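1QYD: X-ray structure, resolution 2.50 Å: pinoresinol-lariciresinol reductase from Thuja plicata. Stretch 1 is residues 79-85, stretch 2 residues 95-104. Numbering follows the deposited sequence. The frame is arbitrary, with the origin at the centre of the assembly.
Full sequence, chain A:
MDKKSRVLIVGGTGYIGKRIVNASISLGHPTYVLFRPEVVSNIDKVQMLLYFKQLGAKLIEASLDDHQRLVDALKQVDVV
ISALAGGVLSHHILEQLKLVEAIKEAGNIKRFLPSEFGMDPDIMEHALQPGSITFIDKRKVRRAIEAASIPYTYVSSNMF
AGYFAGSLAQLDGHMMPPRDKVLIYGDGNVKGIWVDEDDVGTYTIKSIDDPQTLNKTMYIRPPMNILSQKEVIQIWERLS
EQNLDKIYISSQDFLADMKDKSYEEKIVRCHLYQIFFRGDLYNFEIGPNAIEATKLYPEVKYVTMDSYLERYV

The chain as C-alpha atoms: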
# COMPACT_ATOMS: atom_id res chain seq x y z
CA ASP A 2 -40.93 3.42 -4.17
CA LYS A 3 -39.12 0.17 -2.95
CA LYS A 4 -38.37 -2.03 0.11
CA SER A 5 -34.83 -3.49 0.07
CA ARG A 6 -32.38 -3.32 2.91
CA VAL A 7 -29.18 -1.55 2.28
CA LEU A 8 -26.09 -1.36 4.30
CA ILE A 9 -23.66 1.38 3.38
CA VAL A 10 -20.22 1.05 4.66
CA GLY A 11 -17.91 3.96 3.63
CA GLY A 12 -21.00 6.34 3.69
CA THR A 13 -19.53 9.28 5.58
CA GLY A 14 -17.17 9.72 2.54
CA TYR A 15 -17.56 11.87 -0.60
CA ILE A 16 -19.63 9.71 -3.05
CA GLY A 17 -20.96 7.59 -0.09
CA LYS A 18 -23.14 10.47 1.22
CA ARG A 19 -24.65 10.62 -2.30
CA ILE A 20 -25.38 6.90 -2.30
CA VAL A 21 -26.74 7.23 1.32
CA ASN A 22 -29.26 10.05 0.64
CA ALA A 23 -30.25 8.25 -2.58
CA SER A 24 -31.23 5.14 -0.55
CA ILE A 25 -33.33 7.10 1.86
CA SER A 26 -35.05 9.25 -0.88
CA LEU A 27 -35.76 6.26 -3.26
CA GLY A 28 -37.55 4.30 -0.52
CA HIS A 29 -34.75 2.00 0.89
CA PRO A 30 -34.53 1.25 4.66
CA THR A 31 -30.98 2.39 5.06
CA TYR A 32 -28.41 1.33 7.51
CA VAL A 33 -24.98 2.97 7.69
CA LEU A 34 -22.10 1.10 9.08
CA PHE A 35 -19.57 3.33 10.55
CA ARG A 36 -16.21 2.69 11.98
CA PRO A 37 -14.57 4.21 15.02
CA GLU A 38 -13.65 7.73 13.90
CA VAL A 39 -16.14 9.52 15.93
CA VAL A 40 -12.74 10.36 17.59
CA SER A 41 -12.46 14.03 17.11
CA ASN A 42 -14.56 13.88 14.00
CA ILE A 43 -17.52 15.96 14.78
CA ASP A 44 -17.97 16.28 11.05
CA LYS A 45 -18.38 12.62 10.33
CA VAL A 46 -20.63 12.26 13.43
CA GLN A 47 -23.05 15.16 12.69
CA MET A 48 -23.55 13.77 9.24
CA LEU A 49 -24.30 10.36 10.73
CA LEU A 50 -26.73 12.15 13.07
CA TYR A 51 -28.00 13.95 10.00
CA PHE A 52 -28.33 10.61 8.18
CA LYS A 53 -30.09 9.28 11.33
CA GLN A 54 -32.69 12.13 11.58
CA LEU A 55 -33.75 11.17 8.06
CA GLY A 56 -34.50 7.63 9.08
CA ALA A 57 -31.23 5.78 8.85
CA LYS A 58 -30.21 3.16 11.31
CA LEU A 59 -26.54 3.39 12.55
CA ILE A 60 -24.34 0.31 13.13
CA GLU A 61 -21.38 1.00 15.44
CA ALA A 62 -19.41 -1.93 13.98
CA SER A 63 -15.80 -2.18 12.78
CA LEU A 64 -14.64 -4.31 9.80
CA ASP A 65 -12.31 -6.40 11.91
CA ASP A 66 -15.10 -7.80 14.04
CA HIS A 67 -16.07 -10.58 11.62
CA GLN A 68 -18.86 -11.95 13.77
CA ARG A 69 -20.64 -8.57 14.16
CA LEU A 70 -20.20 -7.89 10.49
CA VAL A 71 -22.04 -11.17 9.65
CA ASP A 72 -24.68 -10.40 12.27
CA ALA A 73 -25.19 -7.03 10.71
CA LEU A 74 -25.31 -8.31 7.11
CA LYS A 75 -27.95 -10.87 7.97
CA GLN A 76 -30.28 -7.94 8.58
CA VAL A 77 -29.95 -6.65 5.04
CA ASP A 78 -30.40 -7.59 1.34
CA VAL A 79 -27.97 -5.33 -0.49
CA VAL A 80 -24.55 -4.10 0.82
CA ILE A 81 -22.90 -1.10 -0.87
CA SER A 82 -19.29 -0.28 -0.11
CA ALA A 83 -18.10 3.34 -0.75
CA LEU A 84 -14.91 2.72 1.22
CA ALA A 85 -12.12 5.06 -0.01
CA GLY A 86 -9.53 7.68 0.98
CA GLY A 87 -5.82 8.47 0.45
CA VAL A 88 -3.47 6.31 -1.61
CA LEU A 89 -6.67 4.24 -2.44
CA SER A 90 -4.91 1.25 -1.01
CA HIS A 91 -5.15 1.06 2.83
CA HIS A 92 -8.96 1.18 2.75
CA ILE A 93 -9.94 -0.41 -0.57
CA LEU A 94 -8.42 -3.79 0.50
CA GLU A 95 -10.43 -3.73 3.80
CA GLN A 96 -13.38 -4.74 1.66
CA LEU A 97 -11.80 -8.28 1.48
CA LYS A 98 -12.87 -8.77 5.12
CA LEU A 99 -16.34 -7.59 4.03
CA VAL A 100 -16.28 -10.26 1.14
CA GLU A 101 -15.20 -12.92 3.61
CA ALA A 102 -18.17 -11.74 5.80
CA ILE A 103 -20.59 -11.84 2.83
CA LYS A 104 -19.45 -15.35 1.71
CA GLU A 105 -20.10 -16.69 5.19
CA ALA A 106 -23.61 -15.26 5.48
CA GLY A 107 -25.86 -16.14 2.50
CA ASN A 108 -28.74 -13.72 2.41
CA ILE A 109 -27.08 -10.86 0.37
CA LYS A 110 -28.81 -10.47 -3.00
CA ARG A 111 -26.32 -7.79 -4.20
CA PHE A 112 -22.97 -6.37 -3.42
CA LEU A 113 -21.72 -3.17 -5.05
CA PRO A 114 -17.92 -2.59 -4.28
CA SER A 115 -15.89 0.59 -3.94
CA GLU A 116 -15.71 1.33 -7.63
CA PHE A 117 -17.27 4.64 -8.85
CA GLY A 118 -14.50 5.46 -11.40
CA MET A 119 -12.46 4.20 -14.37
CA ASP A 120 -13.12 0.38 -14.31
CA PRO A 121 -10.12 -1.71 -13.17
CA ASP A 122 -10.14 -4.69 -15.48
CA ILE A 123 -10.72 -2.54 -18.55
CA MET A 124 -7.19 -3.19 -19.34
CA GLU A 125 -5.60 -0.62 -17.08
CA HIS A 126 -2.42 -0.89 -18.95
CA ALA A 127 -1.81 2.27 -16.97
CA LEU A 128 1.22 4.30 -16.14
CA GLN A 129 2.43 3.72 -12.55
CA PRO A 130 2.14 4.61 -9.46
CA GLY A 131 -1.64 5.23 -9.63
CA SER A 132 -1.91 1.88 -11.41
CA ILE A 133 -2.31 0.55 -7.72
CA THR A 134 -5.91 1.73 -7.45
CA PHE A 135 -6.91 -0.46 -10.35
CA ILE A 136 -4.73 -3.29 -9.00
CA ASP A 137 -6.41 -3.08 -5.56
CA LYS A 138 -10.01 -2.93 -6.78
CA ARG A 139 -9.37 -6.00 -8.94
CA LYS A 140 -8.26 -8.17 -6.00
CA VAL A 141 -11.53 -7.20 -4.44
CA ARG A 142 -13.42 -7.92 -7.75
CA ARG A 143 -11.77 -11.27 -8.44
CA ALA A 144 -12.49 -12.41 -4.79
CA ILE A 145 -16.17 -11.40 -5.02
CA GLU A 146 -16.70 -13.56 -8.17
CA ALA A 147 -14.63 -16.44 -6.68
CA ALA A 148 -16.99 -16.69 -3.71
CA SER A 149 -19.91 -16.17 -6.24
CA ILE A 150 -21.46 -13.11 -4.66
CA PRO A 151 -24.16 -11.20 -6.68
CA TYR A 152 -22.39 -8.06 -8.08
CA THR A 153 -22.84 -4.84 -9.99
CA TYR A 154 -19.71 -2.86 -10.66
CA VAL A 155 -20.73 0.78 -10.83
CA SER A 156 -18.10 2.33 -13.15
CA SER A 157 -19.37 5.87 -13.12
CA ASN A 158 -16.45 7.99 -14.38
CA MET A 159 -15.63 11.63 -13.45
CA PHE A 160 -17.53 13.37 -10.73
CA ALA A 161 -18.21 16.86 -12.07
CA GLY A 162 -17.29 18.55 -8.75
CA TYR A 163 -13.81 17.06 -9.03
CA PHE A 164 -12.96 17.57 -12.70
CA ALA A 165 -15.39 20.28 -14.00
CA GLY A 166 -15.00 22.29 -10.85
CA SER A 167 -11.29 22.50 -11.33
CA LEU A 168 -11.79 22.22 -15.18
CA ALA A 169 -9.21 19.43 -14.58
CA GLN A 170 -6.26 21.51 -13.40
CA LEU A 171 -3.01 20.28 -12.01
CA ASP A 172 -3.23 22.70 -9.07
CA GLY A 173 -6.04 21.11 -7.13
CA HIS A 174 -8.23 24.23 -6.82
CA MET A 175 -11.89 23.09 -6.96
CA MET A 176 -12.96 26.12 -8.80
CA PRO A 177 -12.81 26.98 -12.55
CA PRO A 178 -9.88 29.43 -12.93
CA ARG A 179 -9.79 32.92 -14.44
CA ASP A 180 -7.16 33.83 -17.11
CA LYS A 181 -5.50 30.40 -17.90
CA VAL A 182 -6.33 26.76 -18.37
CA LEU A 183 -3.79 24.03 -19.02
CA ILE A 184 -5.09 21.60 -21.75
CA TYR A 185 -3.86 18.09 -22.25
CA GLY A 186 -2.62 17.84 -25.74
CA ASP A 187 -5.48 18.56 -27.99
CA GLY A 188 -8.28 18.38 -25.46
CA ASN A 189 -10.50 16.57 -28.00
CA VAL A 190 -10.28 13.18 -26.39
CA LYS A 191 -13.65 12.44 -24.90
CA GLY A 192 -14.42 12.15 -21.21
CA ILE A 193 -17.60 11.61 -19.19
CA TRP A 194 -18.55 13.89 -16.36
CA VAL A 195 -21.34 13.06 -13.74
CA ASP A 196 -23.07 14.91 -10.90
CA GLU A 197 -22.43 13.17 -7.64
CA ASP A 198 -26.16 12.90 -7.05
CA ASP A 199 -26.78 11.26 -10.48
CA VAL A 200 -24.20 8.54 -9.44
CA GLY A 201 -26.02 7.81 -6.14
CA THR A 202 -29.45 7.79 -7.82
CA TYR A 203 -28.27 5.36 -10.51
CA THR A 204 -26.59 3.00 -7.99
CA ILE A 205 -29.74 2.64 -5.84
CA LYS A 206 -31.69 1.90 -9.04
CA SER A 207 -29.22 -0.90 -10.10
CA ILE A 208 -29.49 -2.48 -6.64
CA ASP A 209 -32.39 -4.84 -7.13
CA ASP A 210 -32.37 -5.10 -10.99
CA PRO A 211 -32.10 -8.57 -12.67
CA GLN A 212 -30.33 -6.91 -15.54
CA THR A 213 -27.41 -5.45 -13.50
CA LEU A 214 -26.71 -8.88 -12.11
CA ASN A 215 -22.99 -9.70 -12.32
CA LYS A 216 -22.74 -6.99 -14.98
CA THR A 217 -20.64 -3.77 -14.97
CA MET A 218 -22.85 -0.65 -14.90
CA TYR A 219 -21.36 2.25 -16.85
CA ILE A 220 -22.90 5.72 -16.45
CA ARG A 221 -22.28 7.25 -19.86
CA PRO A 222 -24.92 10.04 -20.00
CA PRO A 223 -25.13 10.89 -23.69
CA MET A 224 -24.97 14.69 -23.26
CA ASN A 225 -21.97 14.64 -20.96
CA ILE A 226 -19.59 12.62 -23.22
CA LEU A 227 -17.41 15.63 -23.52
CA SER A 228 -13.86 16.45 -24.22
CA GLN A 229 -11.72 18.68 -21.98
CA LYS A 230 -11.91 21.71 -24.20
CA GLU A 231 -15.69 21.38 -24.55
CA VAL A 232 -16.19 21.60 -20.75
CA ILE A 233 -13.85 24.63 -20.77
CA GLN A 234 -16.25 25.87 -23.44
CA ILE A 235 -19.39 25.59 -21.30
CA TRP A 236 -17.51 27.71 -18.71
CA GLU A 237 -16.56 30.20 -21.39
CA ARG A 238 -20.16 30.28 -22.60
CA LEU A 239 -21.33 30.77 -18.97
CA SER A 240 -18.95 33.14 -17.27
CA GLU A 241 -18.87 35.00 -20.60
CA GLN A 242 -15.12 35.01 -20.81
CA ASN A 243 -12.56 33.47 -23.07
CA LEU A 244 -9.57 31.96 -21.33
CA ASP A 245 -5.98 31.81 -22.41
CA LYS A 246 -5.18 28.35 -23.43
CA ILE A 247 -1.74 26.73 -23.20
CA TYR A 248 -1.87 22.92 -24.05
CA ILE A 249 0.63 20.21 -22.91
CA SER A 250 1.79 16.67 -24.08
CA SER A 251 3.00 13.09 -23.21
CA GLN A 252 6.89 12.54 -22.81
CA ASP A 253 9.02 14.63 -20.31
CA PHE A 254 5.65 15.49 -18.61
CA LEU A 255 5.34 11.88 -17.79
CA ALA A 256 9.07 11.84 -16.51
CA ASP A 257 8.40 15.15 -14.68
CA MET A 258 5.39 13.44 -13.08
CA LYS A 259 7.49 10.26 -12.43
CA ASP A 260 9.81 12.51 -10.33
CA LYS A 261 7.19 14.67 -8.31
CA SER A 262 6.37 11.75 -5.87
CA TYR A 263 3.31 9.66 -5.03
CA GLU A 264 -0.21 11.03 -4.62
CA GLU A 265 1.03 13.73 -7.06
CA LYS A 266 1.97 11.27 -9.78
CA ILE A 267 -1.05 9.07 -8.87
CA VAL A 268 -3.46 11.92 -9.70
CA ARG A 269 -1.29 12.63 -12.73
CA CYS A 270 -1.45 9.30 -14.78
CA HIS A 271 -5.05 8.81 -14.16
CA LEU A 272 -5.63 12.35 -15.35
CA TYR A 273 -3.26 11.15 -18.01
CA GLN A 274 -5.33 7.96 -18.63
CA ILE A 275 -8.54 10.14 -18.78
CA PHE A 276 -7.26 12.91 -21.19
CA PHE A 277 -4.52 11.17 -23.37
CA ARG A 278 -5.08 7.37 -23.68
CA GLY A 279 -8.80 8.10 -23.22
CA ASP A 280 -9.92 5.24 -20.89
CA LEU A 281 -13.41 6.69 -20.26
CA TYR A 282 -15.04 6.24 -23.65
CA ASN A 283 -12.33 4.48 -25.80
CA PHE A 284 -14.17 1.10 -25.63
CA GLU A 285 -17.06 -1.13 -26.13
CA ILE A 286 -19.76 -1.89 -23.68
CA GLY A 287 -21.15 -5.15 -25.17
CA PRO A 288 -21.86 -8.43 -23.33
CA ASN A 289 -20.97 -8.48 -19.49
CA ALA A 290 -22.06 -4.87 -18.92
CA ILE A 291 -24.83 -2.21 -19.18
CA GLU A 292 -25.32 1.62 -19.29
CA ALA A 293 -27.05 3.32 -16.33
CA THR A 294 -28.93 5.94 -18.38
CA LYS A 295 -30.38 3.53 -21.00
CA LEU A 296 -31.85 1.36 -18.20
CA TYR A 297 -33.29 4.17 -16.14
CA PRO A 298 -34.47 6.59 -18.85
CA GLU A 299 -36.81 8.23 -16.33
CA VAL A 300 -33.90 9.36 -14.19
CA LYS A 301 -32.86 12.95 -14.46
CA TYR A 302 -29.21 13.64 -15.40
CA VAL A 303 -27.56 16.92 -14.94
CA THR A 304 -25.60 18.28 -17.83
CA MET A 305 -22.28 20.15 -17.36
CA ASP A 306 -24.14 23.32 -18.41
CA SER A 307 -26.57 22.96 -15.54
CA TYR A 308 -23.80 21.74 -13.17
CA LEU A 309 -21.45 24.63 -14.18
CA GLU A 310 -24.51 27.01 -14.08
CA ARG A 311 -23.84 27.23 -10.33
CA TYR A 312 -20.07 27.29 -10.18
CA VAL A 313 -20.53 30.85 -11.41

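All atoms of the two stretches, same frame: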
# COMPACT_ATOMS: atom_id res chain seq x y z
N VAL A 79 -29.08 -5.85 0.27
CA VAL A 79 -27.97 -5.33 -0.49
C VAL A 79 -26.93 -4.76 0.47
O VAL A 79 -27.27 -4.41 1.60
CB VAL A 79 -28.52 -4.27 -1.44
CG1 VAL A 79 -27.43 -3.93 -2.45
CG2 VAL A 79 -29.79 -4.77 -2.18
N VAL A 80 -25.64 -4.78 0.12
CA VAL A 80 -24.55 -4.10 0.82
C VAL A 80 -23.76 -3.29 -0.24
O VAL A 80 -23.33 -3.78 -1.29
CB VAL A 80 -23.57 -5.08 1.55
CG1 VAL A 80 -23.37 -6.31 0.70
CG2 VAL A 80 -22.19 -4.44 1.77
N ILE A 81 -23.62 -2.00 0.03
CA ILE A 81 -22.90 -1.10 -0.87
C ILE A 81 -21.66 -0.61 -0.15
O ILE A 81 -21.77 -0.09 0.95
CB ILE A 81 -23.82 0.08 -1.26
CG1 ILE A 81 -25.01 -0.43 -2.03
CG2 ILE A 81 -23.10 1.02 -2.22
CD1 ILE A 81 -26.02 0.70 -2.23
N SER A 82 -20.48 -0.85 -0.69
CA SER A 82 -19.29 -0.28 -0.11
C SER A 82 -18.79 0.97 -0.84
O SER A 82 -18.46 0.92 -2.02
CB SER A 82 -18.21 -1.32 -0.12
OG SER A 82 -16.92 -0.75 0.05
N ALA A 83 -18.68 2.12 -0.16
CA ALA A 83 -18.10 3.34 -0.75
C ALA A 83 -16.84 3.71 -0.00
O ALA A 83 -16.48 4.88 0.18
CB ALA A 83 -19.09 4.49 -0.65
N LEU A 84 -16.14 2.66 0.44
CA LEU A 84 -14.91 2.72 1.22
C LEU A 84 -13.71 3.22 0.44
O LEU A 84 -13.15 2.46 -0.35
CB LEU A 84 -14.59 1.31 1.80
CG LEU A 84 -15.20 1.00 3.18
CD1 LEU A 84 -15.07 -0.45 3.63
CD2 LEU A 84 -14.49 1.93 4.14
N ALA A 85 -13.29 4.48 0.66
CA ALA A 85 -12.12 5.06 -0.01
C ALA A 85 -11.52 6.33 0.60
O ALA A 85 -12.21 7.16 1.22
CB ALA A 85 -12.43 5.42 -1.47
N GLU A 95 -9.71 -3.43 2.56
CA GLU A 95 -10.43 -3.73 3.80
C GLU A 95 -11.71 -4.45 3.46
O GLU A 95 -12.26 -5.22 4.23
CB GLU A 95 -10.81 -2.46 4.54
CG GLU A 95 -9.66 -1.82 5.31
CD GLU A 95 -9.39 -2.35 6.72
OE1 GLU A 95 -10.32 -2.43 7.53
OE2 GLU A 95 -8.23 -2.65 7.02
N GLN A 96 -12.22 -4.13 2.28
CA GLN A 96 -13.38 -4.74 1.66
C GLN A 96 -13.25 -6.25 1.48
O GLN A 96 -14.26 -6.87 1.18
CB GLN A 96 -13.59 -4.15 0.31
CG GLN A 96 -13.78 -2.68 0.35
CD GLN A 96 -14.05 -2.20 -1.05
OE1 GLN A 96 -13.15 -1.89 -1.80
NE2 GLN A 96 -15.30 -2.14 -1.44
N LEU A 97 -12.04 -6.83 1.58
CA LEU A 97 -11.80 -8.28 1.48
C LEU A 97 -12.43 -9.01 2.66
O LEU A 97 -13.16 -9.98 2.47
CB LEU A 97 -10.29 -8.51 1.37
CG LEU A 97 -9.72 -8.14 -0.04
CD1 LEU A 97 -8.23 -8.06 -0.03
CD2 LEU A 97 -10.07 -9.22 -1.04
N LYS A 98 -12.22 -8.44 3.86
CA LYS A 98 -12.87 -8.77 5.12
C LYS A 98 -14.37 -8.72 4.93
O LYS A 98 -15.06 -9.67 5.30
CB LYS A 98 -12.55 -7.76 6.22
CG LYS A 98 -11.09 -7.40 6.44
CD LYS A 98 -11.01 -6.60 7.72
CE LYS A 98 -9.57 -6.56 8.21
NZ LYS A 98 -8.74 -5.69 7.40
N LEU A 99 -14.92 -7.64 4.38
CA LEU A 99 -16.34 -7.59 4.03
C LEU A 99 -16.80 -8.64 2.99
O LEU A 99 -17.97 -9.01 2.99
CB LEU A 99 -16.58 -6.15 3.57
CG LEU A 99 -17.90 -5.51 3.16
CD1 LEU A 99 -19.05 -5.77 4.10
CD2 LEU A 99 -17.62 -4.03 3.13
N VAL A 100 -15.94 -9.19 2.11
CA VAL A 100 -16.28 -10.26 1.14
C VAL A 100 -16.31 -11.65 1.80
O VAL A 100 -17.13 -12.52 1.49
CB VAL A 100 -15.24 -10.24 -0.03
CG1 VAL A 100 -15.55 -11.35 -1.03
CG2 VAL A 100 -15.32 -8.91 -0.77
N GLU A 101 -15.33 -11.81 2.69
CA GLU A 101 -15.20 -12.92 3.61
C GLU A 101 -16.46 -12.94 4.49
O GLU A 101 -17.02 -14.01 4.70
CB GLU A 101 -13.96 -12.72 4.49
CG GLU A 101 -12.61 -13.30 4.04
CD GLU A 101 -11.85 -12.77 2.81
OE1 GLU A 101 -12.44 -12.55 1.74
OE2 GLU A 101 -10.62 -12.61 2.92
N ALA A 102 -16.95 -11.80 5.00
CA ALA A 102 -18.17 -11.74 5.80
C ALA A 102 -19.46 -11.94 5.02
O ALA A 102 -20.49 -12.31 5.57
CB ALA A 102 -18.24 -10.41 6.50
N ILE A 103 -19.46 -11.67 3.72
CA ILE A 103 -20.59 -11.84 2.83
C ILE A 103 -20.68 -13.30 2.38
O ILE A 103 -21.79 -13.82 2.24
CB ILE A 103 -20.42 -10.85 1.60
CG1 ILE A 103 -20.80 -9.47 2.08
CG2 ILE A 103 -21.32 -11.16 0.42
CD1 ILE A 103 -20.43 -8.36 1.12
N LYS A 104 -19.53 -13.95 2.11
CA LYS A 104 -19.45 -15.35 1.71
C LYS A 104 -20.06 -16.25 2.78
O LYS A 104 -20.93 -17.07 2.54
CB LYS A 104 -17.99 -15.65 1.47
CG LYS A 104 -17.55 -17.08 1.22
CD LYS A 104 -18.27 -17.77 0.05
CE LYS A 104 -17.60 -19.11 -0.31
NZ LYS A 104 -18.12 -19.68 -1.54

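A short strand, Val-79 to Ser-82, packs against a helix running nearly antiparallel to it (171° between their directions, 10.9 Å at closest approach); the contact buries 281 Å² and is made almost entirely by side chains. Leu-84, Val-80 and Gln-96 are the most heavily covered residues. Along the strand the side chains alternate: Val-80 and Ser-82 point their CA-to-CB bonds toward the helix, whereas Ile-81 points away and makes no contact with it. Beyond the strand's end Leu-84 again points toward the helix, between Ala-83, directed away, and Ala-85, directed sideways.

Val-80, with chi1 near p, uses both methyls: its CG1 lies 3.6 Å from CD1 of Ile-103, the tightest apolar contact here, and its CG2 lies 4.1 Å from CD1 of Leu-99. A branched side chain close to the backbone thus reaches two residues one helical turn apart. Leu-99 is the hub of the helix face, its two methyls spreading over the strand side: CD1 meets Val-80, while CD2 lies 4.3 Å from CB of Ser-82 and 4.4 Å from CD1 of Leu-84. Leu-84 extends the apolar patch, its CD1 also resting 4.2 Å from CG of Gln-96, so that the aliphatic part of a polar side chain serves as packing surface.

The polar element is buried as well. Gln-96 (chi1 m, chi2 t) extends its amide to the side chain of Ser-82, whose short arm holds a hydroxyl facing the helix; OG of Ser-82 and the amide atom modelled as NE2 of Gln-96 are 2.6 Å apart, but the amide is probably turned over, leaving the nature of this approach open. Gln-96, Leu-99 and Ile-103 recur at helical spacing, which brings all three to the same face. Leu-97, Val-100, Glu-101 and Lys-104 lie out of the strand's reach.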